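Local coordinates for CRISPR-associated protein CasA/Cse1 (PDB 4AN8) that forms part of the Cascade ribonucleoprotein complex of a CRISPR adaptive immune system, which probably targets invading nucleic acids such as phage and plasmid DNA, at residues L343-Q348 / E361-P366; P17-L22 / A54-L59; R174-G179 / Y266-E271; A216-V221 / T246-G251. All coordinates share one frame; numbering follows the deposited sequence.

How the contacts relate
The four contacts run through one chain from the hairpin of contact 1 to the hairpin tip on strand 261-273 in contact 3, whose centres lie about 34 Å apart. Helix 50-67 joins the first two: Leu346 CD1 of contact 1 packs 3.7 Å from Ala54 N of contact 2. Five residues on, Leu59 CD1 of contact 2 lies 3.5 Å from Trp219 CZ3 of contact 4. Contacts 3 and 4, with centres about 16 Å apart, share a sheet, since strands 250-256 and 261-273 are neighbours; Gly251 N and Gly267 O, 2.7 Å apart, probably hydrogen-bond. An acetate, probably from the crystallisation liquor, is hydrogen-bonded by Arg250 of contact 4 and approached weakly by Tyr266 of contact 3.

Contact 1. Residues L343-Q348 / E361-P366; sequences LRVLGQ and EVYPLP
Leu343 and Tyr363 form one antiparallel hydrogen-bonded pair and Val345 and Glu361 the next, with Arg344 and Val362 as the non-hydrogen-bonded pair between them. Four N-H...O bonds tie the backbones, from Val345 N to Glu361 O at 2.6 Å up to 2.7 Å for Leu343 N to Tyr363 O. The Tyr363 side chain can be followed outward. Its CB lies 4.4 Å from Leu343 CB, on the face that also carries Val345 and Glu361. With CG anti to the carbonyl carbon (chi1 -62°), the ring starts back along its own strand; CD2 and then CE2 pass Val345 CG2, which sits at the ring edge, 3.9 Å from CE2. At the tip, OH donates to Glu361 OE1 at 2.8 Å, meeting it from above the carboxylate plane. Arg359 holds the other carboxylate oxygen, OE2, in a salt bridge, and Phe307 meets the Tyr363 ring edge-to-face. Leu365, just past the strand, turns CD1 to within 4.2 Å of Leu343 CB. Arg344 reaches from the other face to a salt bridge with Glu53. This is a beta hairpin of strands 342-351 and 354-364, the latter an outer strand of a three-stranded antiparallel sheet.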
loop_
_atom_site.group_PDB
_atom_site.type_symbol
_atom_site.label_atom_id
_atom_site.label_comp_id
_atom_site.label_asym_id
_atom_site.label_seq_id
_atom_site.Cartn_x
_atom_site.Cartn_y
_atom_site.Cartn_z
ATOM N N LEU A 343 -11.004 4.068 2.337
ATOM C CA LEU A 343 -9.548 4.121 2.195
ATOM C C LEU A 343 -8.958 2.727 2.261
ATOM O O LEU A 343 -9.120 2.020 3.274
ATOM C CB LEU A 343 -8.941 4.974 3.298
ATOM C CG LEU A 343 -7.424 5.144 3.412
ATOM C CD1 LEU A 343 -6.827 5.893 2.197
ATOM C CD2 LEU A 343 -7.079 5.865 4.728
ATOM N N ARG A 344 -8.283 2.312 1.192
ATOM C CA ARG A 344 -7.530 1.065 1.248
ATOM C C ARG A 344 -6.053 1.326 1.504
ATOM O O ARG A 344 -5.469 2.244 0.922
ATOM C CB ARG A 344 -7.713 0.272 -0.028
ATOM C CG ARG A 344 -9.138 -0.065 -0.281
ATOM C CD ARG A 344 -9.229 -1.105 -1.335
ATOM N NE ARG A 344 -10.524 -1.767 -1.284
ATOM C CZ ARG A 344 -10.725 -3.003 -1.719
ATOM N NH1 ARG A 344 -9.709 -3.696 -2.225
ATOM N NH2 ARG A 344 -11.935 -3.543 -1.642
ATOM N N VAL A 345 -5.453 0.552 2.393
ATOM C CA VAL A 345 -4.011 0.607 2.566
ATOM C C VAL A 345 -3.423 -0.697 2.045
ATOM O O VAL A 345 -3.865 -1.779 2.429
ATOM C CB VAL A 345 -3.595 0.828 4.020
ATOM C CG1 VAL A 345 -2.059 0.908 4.110
ATOM C CG2 VAL A 345 -4.245 2.119 4.572
ATOM N N LEU A 346 -2.457 -0.581 1.141
ATOM C CA LEU A 346 -1.814 -1.731 0.501
ATOM C C LEU A 346 -0.297 -1.657 0.662
ATOM O O LEU A 346 0.291 -0.586 0.535
ATOM C CB LEU A 346 -2.146 -1.756 -0.997
ATOM C CG LEU A 346 -3.604 -1.564 -1.388
ATOM C CD1 LEU A 346 -3.754 -1.394 -2.909
ATOM C CD2 LEU A 346 -4.463 -2.705 -0.858
ATOM N N GLY A 347 0.341 -2.787 0.924
ATOM C CA GLY A 347 1.790 -2.820 1.054
ATOM C C GLY A 347 2.344 -4.136 1.607
ATOM O O GLY A 347 1.596 -5.078 1.848
ATOM N N GLN A 348 3.663 -4.189 1.800
ATOM C CA GLN A 348 4.330 -5.378 2.311
ATOM C C GLN A 348 4.800 -5.087 3.707
ATOM O O GLN A 348 5.192 -3.967 3.996
ATOM C CB GLN A 348 5.608 -5.704 1.513
ATOM C CG GLN A 348 5.511 -5.535 0.083
ATOM C CD GLN A 348 6.710 -6.083 -0.656
ATOM O OE1 GLN A 348 6.650 -7.176 -1.205
ATOM N NE2 GLN A 348 7.785 -5.298 -0.730
ATOM N N GLU A 361 -5.544 -3.244 4.004
ATOM C CA GLU A 361 -6.409 -2.723 5.058
ATOM C C GLU A 361 -7.462 -1.750 4.535
ATOM O O GLU A 361 -7.211 -0.992 3.616
ATOM C CB GLU A 361 -5.592 -2.127 6.195
ATOM C CG GLU A 361 -5.412 -3.124 7.296
ATOM C CD GLU A 361 -4.136 -2.936 8.053
ATOM O OE1 GLU A 361 -3.829 -1.775 8.424
ATOM O OE2 GLU A 361 -3.444 -3.960 8.272
ATOM N N VAL A 362 -8.654 -1.803 5.112
ATOM C CA VAL A 362 -9.740 -0.969 4.660
ATOM C C VAL A 362 -10.219 -0.090 5.822
ATOM O O VAL A 362 -10.423 -0.572 6.944
ATOM C CB VAL A 362 -10.896 -1.822 4.102
ATOM C CG1 VAL A 362 -11.963 -0.937 3.480
ATOM C CG2 VAL A 362 -10.372 -2.803 3.072
ATOM N N TYR A 363 -10.372 1.203 5.562
ATOM C CA TYR A 363 -10.840 2.132 6.590
ATOM C C TYR A 363 -11.898 3.023 5.983
ATOM O O TYR A 363 -11.909 3.233 4.772
ATOM C CB TYR A 363 -9.703 3.005 7.112
ATOM C CG TYR A 363 -8.608 2.224 7.770
ATOM C CD1 TYR A 363 -8.738 1.799 9.082
ATOM C CD2 TYR A 363 -7.457 1.880 7.075
ATOM C CE1 TYR A 363 -7.762 1.062 9.690
ATOM C CE2 TYR A 363 -6.457 1.138 7.676
ATOM C CZ TYR A 363 -6.613 0.727 8.985
ATOM O OH TYR A 363 -5.633 -0.004 9.613
ATOM N N PRO A 364 -12.805 3.544 6.817
ATOM C CA PRO A 364 -13.648 4.613 6.281
ATOM C C PRO A 364 -12.763 5.793 5.916
ATOM O O PRO A 364 -11.614 5.869 6.369
ATOM C CB PRO A 364 -14.590 4.960 7.446
ATOM C CG PRO A 364 -14.040 4.279 8.642
ATOM C CD PRO A 364 -13.193 3.131 8.174
ATOM N N LEU A 365 -13.275 6.676 5.071
ATOM C CA LEU A 365 -12.595 7.920 4.751
ATOM C C LEU A 365 -13.537 9.055 5.133
ATOM O O LEU A 365 -14.358 9.497 4.330
ATOM C CB LEU A 365 -12.249 7.983 3.265
ATOM C CG LEU A 365 -11.046 8.851 2.948
ATOM C CD1 LEU A 365 -10.495 8.534 1.576
ATOM C CD2 LEU A 365 -11.427 10.325 3.052
ATOM N N PRO A 366 -13.434 9.513 6.379
ATOM C CA PRO A 366 -14.368 10.471 6.997
ATOM C C PRO A 366 -14.362 11.802 6.251
ATOM O O PRO A 366 -13.295 12.260 5.878
ATOM C CB PRO A 366 -13.798 10.653 8.405
ATOM C CG PRO A 366 -12.869 9.443 8.613
ATOM C CD PRO A 366 -12.308 9.159 7.260
#

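Contact 2. Residues P17-L22 / A54-L59; sequences PWIPVL and AVLHRL
The indole of Trp18 is covered on one face by its own neighbour, Ile19, whose CG1 stands 3.6 Å above the plane over the ring centre. At the edge, in the plane, lies Leu59 CD2, closest to Trp18 CH2 at 3.6 Å; the two side chains cross at about a right angle. Leu56 comes in obliquely, its CD2 3.7 Å from Trp18 CZ3, so two leucines one helical turn apart share the six-membered ring. With Trp18 CG between the backbone N and the carbonyl carbon (chi1 66°) and the ring turned about the next bond (chi2 -73°), the six-membered ring comes nearer the helix than CB does. The indole NE1 donates to Leu13 O, while Ala155 and Leu162 of helix 154-167 also touch the side chain.

Leu56 divides its two methyls: CD2 also lies 4.4 Å from Ile19 CG1, and CD1 packs 3.7 Å from Pro20 CD, crossing the proline ring at about a right angle. The contact between the segments is thus apolar and buried. At its root, Trp18 and Ile19 both face Val30 across the sheet, a classic beta bulge. The arrangement is a helix packed on a small antiparallel sheet, with helix 50-67 meeting strand 19-23 where that bulge lies.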
loop_
_atom_site.group_PDB
_atom_site.type_symbol
_atom_site.label_atom_id
_atom_site.label_comp_id
_atom_site.label_asym_id
_atom_site.label_seq_id
_atom_site.Cartn_x
_atom_site.Cartn_y
_atom_site.Cartn_z
ATOM N N PRO A 17 -7.074 -9.326 -22.329
ATOM C CA PRO A 17 -7.600 -9.409 -20.962
ATOM C C PRO A 17 -6.523 -9.806 -19.963
ATOM O O PRO A 17 -5.988 -10.887 -20.080
ATOM C CB PRO A 17 -8.679 -10.503 -21.061
ATOM C CG PRO A 17 -8.401 -11.250 -22.362
ATOM C CD PRO A 17 -7.702 -10.281 -23.265
ATOM N N TRP A 18 -6.197 -8.951 -19.004
ATOM C CA TRP A 18 -5.197 -9.312 -17.995
ATOM C C TRP A 18 -5.447 -8.613 -16.667
ATOM O O TRP A 18 -4.872 -8.992 -15.656
ATOM C CB TRP A 18 -3.766 -9.026 -18.497
ATOM C CG TRP A 18 -3.459 -7.587 -18.705
ATOM C CD1 TRP A 18 -3.917 -6.789 -19.707
ATOM C CD2 TRP A 18 -2.602 -6.769 -17.892
ATOM N NE1 TRP A 18 -3.418 -5.512 -19.557
ATOM C CE2 TRP A 18 -2.603 -5.480 -18.453
ATOM C CE3 TRP A 18 -1.837 -7.006 -16.735
ATOM C CZ2 TRP A 18 -1.868 -4.432 -17.904
ATOM C CZ3 TRP A 18 -1.109 -5.967 -16.192
ATOM C CH2 TRP A 18 -1.131 -4.696 -16.770
ATOM N N ILE A 19 -6.308 -7.595 -16.681
ATOM C CA ILE A 19 -6.645 -6.825 -15.485
ATOM C C ILE A 19 -7.950 -7.367 -14.885
ATOM O O ILE A 19 -9.023 -7.256 -15.494
ATOM C CB ILE A 19 -6.816 -5.320 -15.825
ATOM C CG1 ILE A 19 -5.556 -4.759 -16.493
ATOM C CG2 ILE A 19 -7.172 -4.500 -14.585
ATOM C CD1 ILE A 19 -5.728 -3.351 -17.010
ATOM N N PRO A 20 -7.866 -7.977 -13.693
ATOM C CA PRO A 20 -9.072 -8.560 -13.096
ATOM C C PRO A 20 -9.969 -7.505 -12.454
ATOM O O PRO A 20 -9.561 -6.891 -11.458
ATOM C CB PRO A 20 -8.518 -9.500 -12.015
ATOM C CG PRO A 20 -7.029 -9.205 -11.928
ATOM C CD PRO A 20 -6.721 -8.017 -12.778
ATOM N N VAL A 21 -11.172 -7.310 -12.995
ATOM C CA VAL A 21 -12.108 -6.345 -12.422
ATOM C C VAL A 21 -13.459 -6.991 -12.086
ATOM O O VAL A 21 -13.906 -7.908 -12.770
ATOM C CB VAL A 21 -12.356 -5.144 -13.398
ATOM C CG1 VAL A 21 -11.114 -4.263 -13.538
ATOM C CG2 VAL A 21 -12.787 -5.666 -14.760
ATOM N N LEU A 22 -14.116 -6.500 -11.048
ATOM C CA LEU A 22 -15.431 -7.002 -10.686
ATOM C C LEU A 22 -16.493 -6.324 -11.547
ATOM O O LEU A 22 -16.569 -5.090 -11.621
ATOM C CB LEU A 22 -15.687 -6.755 -9.202
ATOM C CG LEU A 22 -16.719 -7.576 -8.434
ATOM C CD1 LEU A 22 -16.483 -9.061 -8.586
ATOM C CD2 LEU A 22 -16.664 -7.175 -6.964
ATOM N N ALA A 54 -2.325 -2.699 -6.067
ATOM C CA ALA A 54 -1.608 -1.424 -5.979
ATOM C C ALA A 54 -1.028 -1.030 -7.333
ATOM O O ALA A 54 -1.276 0.074 -7.816
ATOM C CB ALA A 54 -0.504 -1.490 -4.948
ATOM N N VAL A 55 -0.294 -1.956 -7.948
ATOM C CA VAL A 55 0.394 -1.649 -9.204
ATOM C C VAL A 55 -0.543 -1.513 -10.387
ATOM O O VAL A 55 -0.281 -0.703 -11.267
ATOM C CB VAL A 55 1.517 -2.643 -9.564
ATOM C CG1 VAL A 55 2.581 -2.618 -8.536
ATOM C CG2 VAL A 55 0.969 -4.065 -9.782
ATOM N N LEU A 56 -1.647 -2.253 -10.404
ATOM C CA LEU A 56 -2.606 -2.103 -11.494
ATOM C C LEU A 56 -3.203 -0.684 -11.503
ATOM O O LEU A 56 -3.280 -0.051 -12.567
ATOM C CB LEU A 56 -3.684 -3.186 -11.454
ATOM C CG LEU A 56 -3.210 -4.631 -11.691
ATOM C CD1 LEU A 56 -4.283 -5.681 -11.314
ATOM C CD2 LEU A 56 -2.759 -4.816 -13.105
ATOM N N HIS A 57 -3.562 -0.162 -10.330
ATOM C CA HIS A 57 -4.001 1.233 -10.235
ATOM C C HIS A 57 -2.909 2.205 -10.643
ATOM O O HIS A 57 -3.204 3.195 -11.309
ATOM C CB HIS A 57 -4.442 1.606 -8.820
ATOM C CG HIS A 57 -5.756 1.031 -8.432
ATOM N ND1 HIS A 57 -5.872 -0.171 -7.765
ATOM C CD2 HIS A 57 -7.020 1.469 -8.643
ATOM C CE1 HIS A 57 -7.152 -0.439 -7.571
ATOM N NE2 HIS A 57 -7.866 0.545 -8.084
ATOM N N ARG A 58 -1.663 1.949 -10.233
ATOM C CA ARG A 58 -0.569 2.899 -10.529
ATOM C C ARG A 58 -0.232 2.957 -12.022
ATOM O O ARG A 58 0.049 4.026 -12.548
ATOM C CB ARG A 58 0.691 2.627 -9.686
ATOM C CG ARG A 58 0.455 2.761 -8.176
ATOM C CD ARG A 58 1.485 1.981 -7.321
ATOM N NE ARG A 58 2.837 2.528 -7.469
ATOM C CZ ARG A 58 3.269 3.625 -6.852
ATOM N NH1 ARG A 58 2.453 4.290 -6.051
ATOM N NH2 ARG A 58 4.512 4.065 -7.048
ATOM N N LEU A 59 -0.274 1.814 -12.695
ATOM C CA LEU A 59 -0.143 1.779 -14.146
ATOM C C LEU A 59 -1.289 2.565 -14.850
ATOM O O LEU A 59 -1.040 3.396 -15.731
ATOM C CB LEU A 59 -0.078 0.340 -14.632
ATOM C CG LEU A 59 0.035 0.172 -16.155
ATOM C CD1 LEU A 59 1.252 0.927 -16.704
ATOM C CD2 LEU A 59 0.100 -1.330 -16.561
#

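Contact 3. Residues R174-G179 / Y266-E271; sequences RRYGVG and YGPGVE. With ACT (acetate ion), chain D.
A type I' beta turn from Arg175 to Val178 closes the hairpin of strands 171-175 and 178-181, with a G1 beta bulge where Arg174 and Arg175 both face Val178, and this tip lies against strand 261-273 around Gly267. Val178 packs its CG2 on the Pro268 ring, 3.6 Å from CG. Tyr176 CB adds a second apolar touch to the same proline, 4.0 Å from CD. Polar contact comes from Arg175, whose chain bends at chi3 (72°), where NE leaves the extended line up to CD. Its NE donates to Tyr266 O at 2.7 Å; the oxygen lies in the guanidinium plane, but NE stands above the carbonyl plane, 47° out of it. The same oxygen meets the edge of the Tyr176 ring, 3.1 Å from CE2. Gly267 CA lies at the same ring edge, near its plane, 3.9 Å from Tyr176 CD2. The Tyr266 side chain crosses Arg175 at about a right angle, and its OH hydrogen-bonds to His164; acetate OXT, 3.3 Å from Tyr266 OH, is at most a weak second partner. A single water ties the two segments together: it accepts from Arg175 NH2 at 2.8 Å and from Tyr266 N, and shares a hydrogen bond with Tyr176 OH at 2.9 Å.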
loop_
_atom_site.group_PDB
_atom_site.type_symbol
_atom_site.label_atom_id
_atom_site.label_comp_id
_atom_site.label_asym_id
_atom_site.label_seq_id
_atom_site.Cartn_x
_atom_site.Cartn_y
_atom_site.Cartn_z
ATOM N N ARG A 174 24.089 -10.439 -7.903
ATOM C CA ARG A 174 25.230 -11.133 -8.514
ATOM C C ARG A 174 24.979 -11.540 -9.957
ATOM O O ARG A 174 25.145 -12.692 -10.342
ATOM C CB ARG A 174 25.660 -12.321 -7.663
ATOM C CG ARG A 174 26.274 -11.863 -6.363
ATOM C CD ARG A 174 26.688 -13.008 -5.470
ATOM N NE ARG A 174 27.342 -12.503 -4.266
ATOM C CZ ARG A 174 27.577 -13.229 -3.176
ATOM N NH1 ARG A 174 27.202 -14.503 -3.129
ATOM N NH2 ARG A 174 28.175 -12.678 -2.128
ATOM N N ARG A 175 24.582 -10.564 -10.756
ATOM C CA ARG A 175 24.362 -10.787 -12.177
ATOM C C ARG A 175 24.796 -9.554 -12.957
ATOM O O ARG A 175 24.648 -8.407 -12.495
ATOM C CB ARG A 175 22.897 -11.126 -12.462
ATOM C CG ARG A 175 22.405 -12.408 -11.773
ATOM C CD ARG A 175 20.914 -12.665 -12.013
ATOM N NE ARG A 175 20.631 -13.084 -13.382
ATOM C CZ ARG A 175 20.641 -14.350 -13.792
ATOM N NH1 ARG A 175 20.917 -15.329 -12.940
ATOM N NH2 ARG A 175 20.380 -14.640 -15.062
ATOM N N TYR A 176 25.358 -9.813 -14.136
ATOM C CA TYR A 176 25.797 -8.768 -15.040
ATOM C C TYR A 176 26.504 -7.615 -14.339
ATOM O O TYR A 176 26.254 -6.444 -14.653
ATOM C CB TYR A 176 24.640 -8.278 -15.910
ATOM C CG TYR A 176 23.937 -9.424 -16.594
ATOM C CD1 TYR A 176 24.492 -10.029 -17.715
ATOM C CD2 TYR A 176 22.739 -9.926 -16.100
ATOM C CE1 TYR A 176 23.874 -11.096 -18.332
ATOM C CE2 TYR A 176 22.103 -10.988 -16.716
ATOM C CZ TYR A 176 22.680 -11.571 -17.827
ATOM O OH TYR A 176 22.071 -12.638 -18.439
ATOM N N GLY A 177 27.391 -7.962 -13.404
ATOM C CA GLY A 177 28.294 -7.007 -12.789
ATOM C C GLY A 177 27.733 -6.253 -11.597
ATOM O O GLY A 177 28.373 -5.332 -11.087
ATOM N N VAL A 178 26.538 -6.635 -11.149
ATOM C CA VAL A 178 25.897 -5.970 -10.028
ATOM C C VAL A 178 25.768 -6.967 -8.879
ATOM O O VAL A 178 25.101 -7.998 -8.996
ATOM C CB VAL A 178 24.515 -5.388 -10.433
ATOM C CG1 VAL A 178 23.817 -4.752 -9.245
ATOM C CG2 VAL A 178 24.682 -4.356 -11.573
ATOM N N GLY A 179 26.435 -6.669 -7.773
ATOM C CA GLY A 179 26.441 -7.561 -6.633
ATOM C C GLY A 179 25.109 -7.535 -5.899
ATOM O O GLY A 179 24.524 -8.577 -5.626
ATOM N N TYR A 266 17.138 -12.245 -16.479
ATOM C CA TYR A 266 17.069 -11.444 -15.269
ATOM C C TYR A 266 18.399 -10.743 -14.983
ATOM O O TYR A 266 19.459 -11.360 -15.060
ATOM C CB TYR A 266 16.674 -12.340 -14.088
ATOM C CG TYR A 266 16.219 -11.568 -12.861
ATOM C CD1 TYR A 266 14.928 -11.028 -12.797
ATOM C CD2 TYR A 266 17.066 -11.372 -11.772
ATOM C CE1 TYR A 266 14.500 -10.314 -11.707
ATOM C CE2 TYR A 266 16.631 -10.643 -10.648
ATOM C CZ TYR A 266 15.344 -10.116 -10.635
ATOM O OH TYR A 266 14.877 -9.386 -9.545
ATOM N N GLY A 267 18.335 -9.452 -14.663
ATOM C CA GLY A 267 19.513 -8.676 -14.297
ATOM C C GLY A 267 19.156 -7.364 -13.618
ATOM O O GLY A 267 18.010 -7.132 -13.277
ATOM N N PRO A 268 20.140 -6.478 -13.430
ATOM C CA PRO A 268 19.859 -5.131 -12.899
ATOM C C PRO A 268 19.049 -4.395 -13.988
ATOM O O PRO A 268 19.192 -4.813 -15.131
ATOM C CB PRO A 268 21.257 -4.563 -12.729
ATOM C CG PRO A 268 22.050 -5.233 -13.868
ATOM C CD PRO A 268 21.496 -6.600 -14.000
ATOM N N GLY A 269 18.233 -3.373 -13.756
ATOM C CA GLY A 269 18.144 -2.534 -12.600
ATOM C C GLY A 269 18.580 -1.142 -13.048
ATOM O O GLY A 269 19.750 -0.934 -13.272
ATOM N N VAL A 270 17.665 -0.194 -13.214
ATOM C CA VAL A 270 18.081 1.207 -13.161
ATOM C C VAL A 270 18.277 1.634 -11.705
ATOM O O VAL A 270 17.411 1.429 -10.853
ATOM C CB VAL A 270 17.110 2.175 -13.868
ATOM C CG1 VAL A 270 17.488 3.627 -13.561
ATOM C CG2 VAL A 270 17.131 1.951 -15.347
ATOM N N GLU A 271 19.423 2.241 -11.423
ATOM C CA GLU A 271 19.759 2.657 -10.055
ATOM C C GLU A 271 19.020 3.907 -9.623
ATOM O O GLU A 271 19.144 4.935 -10.260
ATOM C CB GLU A 271 21.257 2.925 -9.926
ATOM C CG GLU A 271 22.097 1.693 -9.987
ATOM C CD GLU A 271 22.132 0.975 -8.663
ATOM O OE1 GLU A 271 22.280 1.670 -7.632
ATOM O OE2 GLU A 271 22.010 -0.271 -8.652
HETATM C C ACT D . 16.494 -8.899 -5.911
HETATM O O ACT D . 15.438 -8.216 -6.068
HETATM O OXT ACT D . 16.835 -9.638 -6.880
HETATM C CH3 ACT D . 17.295 -8.836 -4.630
HETATM O O HOH W 1 19.468 -13.578 -17.506
#

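Contact 4. Residues A216-V221 / T246-G251; sequences APIWEV and TWPARG. With ACT (acetate ion), chain D.
Two loops meet here, the one between helices 199-206 and 226-229 and the one leading from helix 241-245 into strand 250-256, with Thr246 and Ile218 at the join. The backbone N-H of Ile218 donates to Thr246 OG1 at 2.9 Å, with an angle of 154° at the hydrogen. OG1 stands between its own backbone N and carbonyl carbon (chi1 63°), close to Pro217 CA as well, and is also hydrogen-bonded to Thr242 O. The other branch, CG2, touches the indole of Trp219 obliquely, 3.4 Å from CZ3. Pro217 CB lies over one face of that indole, toward its rim, and Trp219 NE1 is held by Tyr94 OH. Ile218 reaches the next part of the second loop, setting CD1 3.7 Å from Pro248 CG; Pro248 is the centre of an inverse gamma turn. Farther along, Arg250 grips acetate atom O with NE at 2.8 Å and NH2 at 2.9 Å, while NH1 turns back to Ala249 O. With Thr242 O offering no proton, the Thr246 hydroxyl is the likely donor to it. Thr246 OG1 thereby serves both as acceptor and donor, linking the neighbouring loop to the end of its own helix.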
loop_
_atom_site.group_PDB
_atom_site.type_symbol
_atom_site.label_atom_id
_atom_site.label_comp_id
_atom_site.label_asym_id
_atom_site.label_seq_id
_atom_site.Cartn_x
_atom_site.Cartn_y
_atom_site.Cartn_z
ATOM N N ALA A 216 8.170 11.284 -17.270
ATOM C CA ALA A 216 7.826 10.437 -18.393
ATOM C C ALA A 216 7.772 9.020 -17.854
ATOM O O ALA A 216 8.621 8.628 -17.057
ATOM C CB ALA A 216 8.905 10.551 -19.509
ATOM N N PRO A 217 6.760 8.264 -18.262
ATOM C CA PRO A 217 6.709 6.847 -17.901
ATOM C C PRO A 217 7.711 6.071 -18.760
ATOM O O PRO A 217 8.208 6.599 -19.775
ATOM C CB PRO A 217 5.270 6.442 -18.251
ATOM C CG PRO A 217 4.861 7.425 -19.359
ATOM C CD PRO A 217 5.575 8.720 -19.019
ATOM N N ILE A 218 7.995 4.835 -18.352
ATOM C CA ILE A 218 9.013 4.031 -18.989
ATOM C C ILE A 218 8.795 3.892 -20.498
ATOM O O ILE A 218 9.767 3.795 -21.250
ATOM C CB ILE A 218 9.106 2.624 -18.342
ATOM C CG1 ILE A 218 10.392 1.893 -18.794
ATOM C CG2 ILE A 218 7.831 1.783 -18.649
ATOM C CD1 ILE A 218 11.687 2.560 -18.321
ATOM N N TRP A 219 7.540 3.897 -20.956
ATOM C CA TRP A 219 7.275 3.691 -22.380
ATOM C C TRP A 219 7.453 4.946 -23.254
ATOM O O TRP A 219 7.386 4.849 -24.478
ATOM C CB TRP A 219 5.886 3.080 -22.602
ATOM C CG TRP A 219 4.790 3.907 -22.014
ATOM C CD1 TRP A 219 4.211 5.009 -22.575
ATOM C CD2 TRP A 219 4.152 3.724 -20.748
ATOM N NE1 TRP A 219 3.265 5.537 -21.727
ATOM C CE2 TRP A 219 3.194 4.751 -20.606
ATOM C CE3 TRP A 219 4.300 2.804 -19.714
ATOM C CZ2 TRP A 219 2.381 4.866 -19.486
ATOM C CZ3 TRP A 219 3.470 2.928 -18.580
ATOM C CH2 TRP A 219 2.539 3.946 -18.486
ATOM N N GLU A 220 7.690 6.100 -22.630
ATOM C CA GLU A 220 7.906 7.355 -23.345
ATOM C C GLU A 220 9.396 7.660 -23.581
ATOM O O GLU A 220 9.739 8.667 -24.196
ATOM C CB GLU A 220 7.252 8.544 -22.612
ATOM C CG GLU A 220 5.732 8.695 -22.819
ATOM C CD GLU A 220 5.211 10.010 -22.272
ATOM O OE1 GLU A 220 5.974 10.997 -22.303
ATOM O OE2 GLU A 220 4.048 10.075 -21.804
ATOM N N VAL A 221 10.266 6.796 -23.068
ATOM C CA VAL A 221 11.698 6.924 -23.260
ATOM C C VAL A 221 12.187 5.669 -24.006
ATOM O O VAL A 221 11.447 4.693 -24.138
ATOM C CB VAL A 221 12.452 7.149 -21.913
ATOM C CG1 VAL A 221 11.925 8.381 -21.201
ATOM C CG2 VAL A 221 12.341 5.948 -20.999
ATOM N N THR A 246 6.175 3.788 -12.920
ATOM C CA THR A 246 6.545 2.775 -13.891
ATOM C C THR A 246 8.040 2.480 -13.844
ATOM O O THR A 246 8.629 2.095 -14.833
ATOM C CB THR A 246 6.151 3.223 -15.313
ATOM O OG1 THR A 246 6.891 4.402 -15.662
ATOM C CG2 THR A 246 4.609 3.498 -15.394
ATOM N N TRP A 247 8.643 2.666 -12.676
ATOM C CA TRP A 247 10.073 2.479 -12.519
ATOM C C TRP A 247 10.591 1.095 -12.950
ATOM O O TRP A 247 10.048 0.059 -12.534
ATOM C CB TRP A 247 10.432 2.693 -11.056
ATOM C CG TRP A 247 11.879 2.860 -10.831
ATOM C CD1 TRP A 247 12.776 1.887 -10.486
ATOM C CD2 TRP A 247 12.630 4.079 -10.962
ATOM N NE1 TRP A 247 14.042 2.432 -10.386
ATOM C CE2 TRP A 247 13.973 3.776 -10.671
ATOM C CE3 TRP A 247 12.290 5.393 -11.301
ATOM C CZ2 TRP A 247 14.979 4.745 -10.692
ATOM C CZ3 TRP A 247 13.290 6.353 -11.329
ATOM C CH2 TRP A 247 14.622 6.020 -11.029
ATOM N N PRO A 248 11.695 1.067 -13.737
ATOM C CA PRO A 248 12.303 -0.229 -14.072
ATOM C C PRO A 248 13.320 -0.695 -13.022
ATOM O O PRO A 248 14.517 -0.464 -13.184
ATOM C CB PRO A 248 13.009 0.064 -15.400
ATOM C CG PRO A 248 13.458 1.488 -15.248
ATOM C CD PRO A 248 12.375 2.188 -14.414
ATOM N N ALA A 249 12.856 -1.360 -11.960
ATOM C CA ALA A 249 13.727 -1.694 -10.832
ATOM C C ALA A 249 14.666 -2.860 -11.125
ATOM O O ALA A 249 15.743 -2.967 -10.535
ATOM C CB ALA A 249 12.905 -2.004 -9.617
ATOM N N ARG A 250 14.236 -3.750 -12.014
ATOM C CA ARG A 250 15.034 -4.897 -12.367
ATOM C C ARG A 250 15.011 -5.054 -13.872
ATOM O O ARG A 250 14.064 -4.622 -14.515
ATOM C CB ARG A 250 14.466 -6.151 -11.704
ATOM C CG ARG A 250 14.443 -6.091 -10.163
ATOM C CD ARG A 250 15.865 -6.281 -9.558
ATOM N NE ARG A 250 15.795 -6.330 -8.096
ATOM C CZ ARG A 250 15.769 -5.245 -7.322
ATOM N NH1 ARG A 250 15.850 -4.025 -7.868
ATOM N NH2 ARG A 250 15.683 -5.368 -6.004
ATOM N N GLY A 251 16.057 -5.676 -14.430
ATOM C CA GLY A 251 16.028 -6.082 -15.823
ATOM C C GLY A 251 15.299 -7.402 -15.893
ATOM O O GLY A 251 15.646 -8.354 -15.191
HETATM C C ACT D . 16.494 -8.899 -5.911
HETATM O O ACT D . 15.438 -8.216 -6.068
HETATM O OXT ACT D . 16.835 -9.638 -6.880
HETATM C CH3 ACT D . 17.295 -8.836 -4.630
#